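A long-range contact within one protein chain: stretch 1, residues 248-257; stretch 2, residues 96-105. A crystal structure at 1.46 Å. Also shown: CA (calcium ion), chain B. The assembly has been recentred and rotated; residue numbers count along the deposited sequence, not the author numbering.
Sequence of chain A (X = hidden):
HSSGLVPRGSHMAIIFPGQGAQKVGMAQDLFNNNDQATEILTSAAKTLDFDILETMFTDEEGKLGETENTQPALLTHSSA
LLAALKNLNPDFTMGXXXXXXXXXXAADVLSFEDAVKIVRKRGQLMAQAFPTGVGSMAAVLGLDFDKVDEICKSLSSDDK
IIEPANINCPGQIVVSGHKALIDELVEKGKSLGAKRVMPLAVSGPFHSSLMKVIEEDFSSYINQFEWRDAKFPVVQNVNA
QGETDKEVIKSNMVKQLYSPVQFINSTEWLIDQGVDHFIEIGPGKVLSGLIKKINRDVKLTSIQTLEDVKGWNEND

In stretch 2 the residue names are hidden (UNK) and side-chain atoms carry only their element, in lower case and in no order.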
ATOM      1  N   VAL A 248       4.784  18.675   1.061  1.00 17.00           N
ATOM      2  CA  VAL A 248       5.712  17.650   1.371  1.00 16.35           C
ATOM      3  C   VAL A 248       5.055  16.277   1.014  1.00 15.78           C
ATOM      4  O   VAL A 248       5.704  15.416   0.397  1.00 17.71           O
ATOM      5  CB  VAL A 248       6.033  17.633   2.803  1.00 16.71           C
ATOM      6  CG1 VAL A 248       6.839  16.392   3.226  1.00 14.94           C
ATOM      7  CG2 VAL A 248       6.744  19.031   3.177  1.00 17.57           C
ATOM      8  N   ILE A 249       3.805  16.104   1.390  1.00 13.65           N
ATOM      9  CA  ILE A 249       3.133  14.811   1.083  1.00 13.58           C
ATOM     10  C   ILE A 249       3.065  14.615  -0.402  1.00 15.07           C
ATOM     11  O   ILE A 249       3.411  13.495  -0.921  1.00 14.73           O
ATOM     12  CB  ILE A 249       1.779  14.822   1.747  1.00 13.89           C
ATOM     13  CG1 ILE A 249       1.911  14.676   3.236  1.00 12.50           C
ATOM     14  CG2 ILE A 249       0.855  13.684   1.184  1.00 13.35           C
ATOM     15  CD1 ILE A 249       0.590  14.920   3.999  1.00 14.74           C
ATOM     16  N   LYS A 250       2.676  15.623  -1.175  1.00 14.16           N
ATOM     17  CA  LYS A 250       2.522  15.486  -2.627  1.00 15.23           C
ATOM     18  C   LYS A 250       3.883  15.121  -3.261  1.00 16.33           C
ATOM     19  O   LYS A 250       4.012  14.195  -4.100  1.00 14.95           O
ATOM     20  CB  LYS A 250       1.942  16.783  -3.214  1.00 14.67           C
ATOM     21  CG  LYS A 250       1.772  16.772  -4.762  1.00 17.33           C
ATOM     22  CD  LYS A 250       1.118  18.132  -5.263  1.00 17.87           C
ATOM     23  CE  LYS A 250       1.063  18.181  -6.810  1.00 23.26           C
ATOM     24  NZ  LYS A 250       0.809  19.574  -7.325  1.00 22.71           N
ATOM     25  N   SER A 251       4.952  15.808  -2.855  1.00 15.05           N
ATOM     26  CA  SER A 251       6.265  15.521  -3.428  1.00 15.41           C
ATOM     27  C   SER A 251       6.681  14.081  -3.091  1.00 14.92           C
ATOM     28  O   SER A 251       7.233  13.344  -3.928  1.00 14.70           O
ATOM     29  CB  SER A 251       7.291  16.455  -2.727  1.00 18.12           C
ATOM     30  OG  SER A 251       8.568  16.132  -3.209  1.00 22.50           O
ATOM     31  N   ASN A 252       6.334  13.633  -1.897  1.00 14.03           N
ATOM     32  CA  ASN A 252       6.663  12.258  -1.471  1.00 13.99           C
ATOM     33  C   ASN A 252       5.806  11.209  -2.177  1.00 11.01           C
ATOM     34  O   ASN A 252       6.269  10.055  -2.246  1.00 12.28           O
ATOM     35  CB  ASN A 252       6.500  12.163   0.039  1.00 15.14           C
ATOM     36  CG  ASN A 252       7.730  12.732   0.759  1.00 18.74           C
ATOM     37  OD1 ASN A 252       8.808  12.868   0.153  1.00 18.65           O
ATOM     38  ND2 ASN A 252       7.578  13.023   2.009  1.00 17.69           N
ATOM     39  N   MET A 253       4.662  11.596  -2.725  1.00 11.86           N
ATOM     40  CA  MET A 253       3.938  10.615  -3.513  1.00 10.02           C
ATOM     41  C   MET A 253       4.605  10.408  -4.849  1.00 11.76           C
ATOM     42  O   MET A 253       4.459   9.267  -5.431  1.00 11.48           O
ATOM     43  CB  MET A 253       2.483  11.124  -3.784  1.00 10.96           C
ATOM     44  CG  MET A 253       1.614  11.238  -2.426  1.00 12.07           C
ATOM     45  SD  MET A 253       1.930  10.042  -1.153  1.00 11.46           S
ATOM     46  CE  MET A 253       1.398   8.456  -1.963  1.00 10.43           C
ATOM     47  N   VAL A 254       5.209  11.462  -5.436  1.00 10.50           N
ATOM     48  CA  VAL A 254       5.926  11.212  -6.649  1.00  9.92           C
ATOM     49  C   VAL A 254       7.220  10.353  -6.337  1.00 10.80           C
ATOM     50  O   VAL A 254       7.488   9.342  -7.051  1.00 10.77           O
ATOM     51  CB  VAL A 254       6.366  12.569  -7.318  1.00 11.41           C
ATOM     52  CG1 VAL A 254       7.068  12.235  -8.616  1.00 13.71           C
ATOM     53  CG2 VAL A 254       5.084  13.359  -7.573  1.00 13.00           C
ATOM     54  N   LYS A 255       7.928  10.700  -5.259  1.00 12.95           N
ATOM     55  CA  LYS A 255       9.170   9.903  -4.906  1.00 12.17           C
ATOM     56  C   LYS A 255       8.824   8.456  -4.578  1.00 11.74           C
ATOM     57  O   LYS A 255       9.606   7.567  -4.839  1.00 12.29           O
ATOM     58  CB  LYS A 255       9.871  10.490  -3.696  1.00 13.73           C
ATOM     59  CG  LYS A 255      10.338  11.909  -3.990  1.00 15.62           C
ATOM     60  CD  LYS A 255      11.097  12.463  -2.782  1.00 22.49           C
ATOM     61  CE  LYS A 255      11.674  13.866  -3.220  1.00 31.45           C
ATOM     62  NZ  LYS A 255      12.447  14.507  -2.079  1.00 34.06           N
ATOM     63  N   GLN A 256       7.607   8.252  -4.058  1.00 11.99           N
ATOM     64  CA  GLN A 256       7.166   6.914  -3.632  1.00 11.72           C
ATOM     65  C   GLN A 256       7.257   5.929  -4.826  1.00 10.90           C
ATOM     66  O   GLN A 256       7.582   4.740  -4.631  1.00 12.49           O
ATOM     67  CB  GLN A 256       5.721   6.982  -3.150  1.00 10.18           C
ATOM     68  CG  GLN A 256       5.282   5.694  -2.398  1.00 10.35           C
ATOM     69  CD  GLN A 256       3.792   5.407  -2.600  1.00 10.66           C
ATOM     70  OE1 GLN A 256       3.259   5.538  -3.700  1.00 12.66           O
ATOM     71  NE2 GLN A 256       3.131   5.025  -1.543  1.00  9.23           N
ATOM     72  N   LEU A 257       7.035   6.423  -6.023  1.00 10.12           N
ATOM     73  CA  LEU A 257       7.016   5.562  -7.236  1.00  9.45           C
ATOM     74  C   LEU A 257       8.322   4.823  -7.393  1.00 10.58           C
ATOM     75  O   LEU A 257       8.258   3.672  -7.906  1.00 11.98           O
ATOM     76  CB  LEU A 257       6.718   6.369  -8.505  1.00 11.54           C
ATOM     77  CG  LEU A 257       5.336   7.106  -8.496  1.00 12.65           C
ATOM     78  CD1 LEU A 257       5.298   8.033  -9.685  1.00 12.99           C
ATOM     79  CD2 LEU A 257       4.185   6.054  -8.597  1.00 16.36           C
ATOM     80  N   UNK A  96       0.217   0.736   2.534  1.00  9.09           N
ATOM     81  CA  UNK A  96       1.337   0.117   1.780  1.00  8.78           C
ATOM     82  C   UNK A  96       1.221   0.405   0.298  1.00  9.69           C
ATOM     83  O   UNK A  96       0.300  -0.122  -0.350  1.00  8.64           O
ATOM     84  c   UNK A  96       2.623  -2.056   1.685  1.00  9.34           C
ATOM     85  n   UNK A  96       2.921  -2.360   0.356  1.00 12.36           N
ATOM     86  c   UNK A  96       1.337  -1.380   2.057  1.00  9.17           C
ATOM     87  c   UNK A  96       4.106  -2.971   0.314  1.00 11.39           C
ATOM     88  n   UNK A  96       4.508  -3.189   1.573  1.00  9.08           N
ATOM     89  c   UNK A  96       3.579  -2.631   2.449  1.00 10.54           C
ATOM     90  N   UNK A  97       2.093   1.300  -0.197  1.00  9.42           N
ATOM     91  CA  UNK A  97       2.179   1.629  -1.626  1.00  9.32           C
ATOM     92  C   UNK A  97       0.853   2.270  -2.074  1.00  7.74           C
ATOM     93  O   UNK A  97       0.595   3.435  -1.739  1.00  9.10           O
ATOM     94  c   UNK A  97       2.616   0.459  -2.472  1.00  8.88           C
ATOM     95  o   UNK A  97       2.780   0.887  -3.819  1.00  9.46           O
ATOM     96  N   UNK A  98      -0.028   1.560  -2.792  1.00  8.19           N
ATOM     97  CA  UNK A  98      -1.363   2.103  -3.072  1.00  8.28           C
ATOM     98  C   UNK A  98      -2.041   2.556  -1.745  1.00  8.17           C
ATOM     99  O   UNK A  98      -2.782   3.558  -1.713  1.00  8.71           O
ATOM    100  c   UNK A  98      -2.154   0.988  -3.795  1.00  8.11           C
ATOM    101  c   UNK A  98      -3.778   2.693  -4.846  1.00  9.13           C
ATOM    102  c   UNK A  98      -3.630   1.336  -4.129  1.00  9.81           C
ATOM    103  c   UNK A  98      -4.606   1.181  -2.900  1.00  9.22           C
ATOM    104  N   UNK A  99      -1.909   1.740  -0.717  1.00  6.82           N
ATOM    105  CA  UNK A  99      -2.572   2.029   0.548  1.00  8.45           C
ATOM    106  C   UNK A  99      -2.314   3.430   1.096  1.00  9.14           C
ATOM    107  O   UNK A  99      -3.128   3.931   1.872  1.00  8.37           O
ATOM    108  N   UNK A 100      -1.163   4.037   0.718  1.00  7.62           N
ATOM    109  CA  UNK A 100      -0.892   5.382   1.215  1.00  8.61           C
ATOM    110  C   UNK A 100      -1.968   6.325   0.710  1.00  9.95           C
ATOM    111  O   UNK A 100      -2.252   7.321   1.397  1.00 10.46           O
ATOM    112  o   UNK A 100       3.035   8.303   1.212  1.00 12.86           O
ATOM    113  c   UNK A 100       2.498   7.201   1.490  1.00  9.57           C
ATOM    114  c   UNK A 100       1.018   7.154   1.410  1.00  9.65           C
ATOM    115  o   UNK A 100       3.120   6.179   1.845  1.00 12.20           O
ATOM    116  c   UNK A 100       0.516   5.802   0.746  1.00  9.78           C
ATOM    117  N   UNK A 101      -2.536   6.069  -0.472  1.00  9.10           N
ATOM    118  CA  UNK A 101      -3.646   6.933  -0.998  1.00  9.10           C
ATOM    119  C   UNK A 101      -4.874   6.784  -0.132  1.00 10.10           C
ATOM    120  O   UNK A 101      -5.633   7.764   0.037  1.00 10.20           O
ATOM    121  c   UNK A 101      -2.724   7.180  -3.270  1.00  9.75           C
ATOM    122  o   UNK A 101       0.490   8.748  -5.449  1.00 12.45           O
ATOM    123  c   UNK A 101      -0.499   6.847  -4.321  1.00 10.19           C
ATOM    124  c   UNK A 101      -2.752   8.498  -3.762  1.00 10.24           C
ATOM    125  c   UNK A 101      -0.566   8.190  -4.738  1.00  9.80           C
ATOM    126  c   UNK A 101      -3.867   6.672  -2.461  1.00  9.36           C
ATOM    127  c   UNK A 101      -1.606   6.371  -3.585  1.00  9.55           C
ATOM    128  c   UNK A 101      -1.656   9.011  -4.479  1.00 10.85           C
ATOM    129  N   UNK A 102      -5.176   5.603   0.379  1.00  8.72           N
ATOM    130  CA  UNK A 102      -6.267   5.459   1.294  1.00  8.94           C
ATOM    131  C   UNK A 102      -5.987   6.284   2.552  1.00 10.30           C
ATOM    132  O   UNK A 102      -6.916   6.864   3.106  1.00 11.06           O
ATOM    133  c   UNK A 102      -6.407   3.982   1.642  1.00  8.58           C
ATOM    134  o   UNK A 102      -6.745   3.266   0.432  1.00  9.62           O
ATOM    135  N   UNK A 103      -4.734   6.320   2.990  1.00  9.56           N
ATOM    136  CA  UNK A 103      -4.381   7.189   4.158  1.00 10.83           C
ATOM    137  C   UNK A 103      -4.671   8.649   3.786  1.00 12.39           C
ATOM    138  O   UNK A 103      -5.100   9.428   4.697  1.00 12.08           O
ATOM    139  c   UNK A 103      -2.888   6.975   4.492  1.00 10.91           C
ATOM    140  o   UNK A 103      -2.659   5.764   5.135  1.00 10.96           O
ATOM    141  N   UNK A 104      -4.375   9.070   2.553  1.00  9.77           N
ATOM    142  CA  UNK A 104      -4.560  10.493   2.111  1.00 11.44           C
ATOM    143  C   UNK A 104      -6.027  10.797   2.122  1.00 12.40           C
ATOM    144  O   UNK A 104      -6.447  11.936   2.521  1.00 13.36           O
ATOM    145  c   UNK A 104      -3.987  10.775   0.705  1.00 12.32           C
ATOM    146  c   UNK A 104      -1.966  11.090  -0.753  1.00 13.08           C
ATOM    147  c   UNK A 104      -2.486  10.490   0.601  1.00 11.43           C
ATOM    148  c   UNK A 104      -1.643  11.084   1.776  1.00 12.98           C
ATOM    149  N   UNK A 105      -6.895   9.863   1.719  1.00 11.45           N
ATOM    150  CA  UNK A 105      -8.348  10.130   1.799  1.00 11.21           C
ATOM    151  C   UNK A 105      -8.734  10.177   3.279  1.00 11.11           C
ATOM    152  O   UNK A 105      -9.526  11.086   3.682  1.00 13.03           O
ATOM    153  c   UNK A 105      -8.808   9.047  -0.429  1.00 11.95           C
ATOM    154  c   UNK A 105     -10.620   8.994   1.318  1.00 12.91           C
ATOM    155  c   UNK A 105      -9.080   8.957   1.072  1.00 11.11           C
TER
HETATM  156 CA    CA B 601       2.724   7.260  -5.581  1.00 27.15          CA
HETATM  157  O   HOH W   1       5.694   8.154   0.312  1.00 10.91           O

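Position 96 carries one carbon and then a five-membered ring of three carbons and two nitrogens. That is an imidazole, so the residue is H96. Its CA-to-CB bond points away from stretch 1, and it touches nothing there; its backbone O accepts a hydrogen bond from the N of position 99, closing a type II' turn.

Position 97 has one carbon and one oxygen, the hydroxymethyl group of S97. The side chain leaves sideways, and the backbone does the work: with phi at 64° and psi at -104°, the carbonyl is set so that Q256 NE2 donates a hydrogen bond to S97 O over 3.0 Å. The same oxygen accepts from the backbone N of position 100.

Position 98 bears four carbons forked at the second, which identifies L98. It points away from stretch 1, and being buried, its apolar side chain suits its surroundings.

Position 99 has no side-chain atoms and is therefore G99. A CB placed here would lie 2.5 Å from H96 N, so the tight turn leaves room for hydrogen alone.

Position 100 has three carbons, the third carrying two oxygens, a carboxylate on a two-carbon stem: E100. It points toward stretch 1, and its CB lies 3.6 Å from Q256 NE2. M253 SD sits 3.1 Å from E100 OE2, a close contact. This carboxylate oxygen also accepts a hydrogen bond from a water, which donates a second one to the backbone O of N252, so the acid reaches the neighbouring helix through solvent.

Position 101 shows one carbon and then a six-carbon ring bearing an oxygen, a phenol: Y101. Its CA-to-CB bond runs sideways, but the long side chain, with chi1 in the m well, brings its end nearer. M253 CE lies over one face, 3.4 Å from Y101 CZ, in a CH-pi contact that a flat aromatic surface suits well. The hydroxyl reaches the calcium ion, with Y101 OH 2.7 Å from the metal CA.

Positions 102 and 103 each have one carbon and one oxygen, hence S102 and S103; both are out of reach of stretch 1.

Position 104 has four carbons forked at the second and points toward stretch 1: L104. Its CD2 meets I249 CG2 at 3.7 Å and its CD1 meets M253 CG at 4.0 Å, so the forked end packs against two residues one helical turn apart.

Position 105, one carbon carrying two others, is V105, also out of reach.

The two helices run nearly antiparallel, at 166°, with axes 12.0 Å apart at closest approach. I249 therefore pairs with L104, M253 with E100, and Q256 with S97. Apolar packing at I249 gives way to mixed contacts around M253 and a hydrogen bond at Q256. Calcium ties the stretches together: besides Y101, it binds M253 O at 2.7 Å and Q256 OE1 at 2.6 Å, while the amide NE2 of Q256 holds the turn.

Stretch 2 96-105: HSLGEYSSLV
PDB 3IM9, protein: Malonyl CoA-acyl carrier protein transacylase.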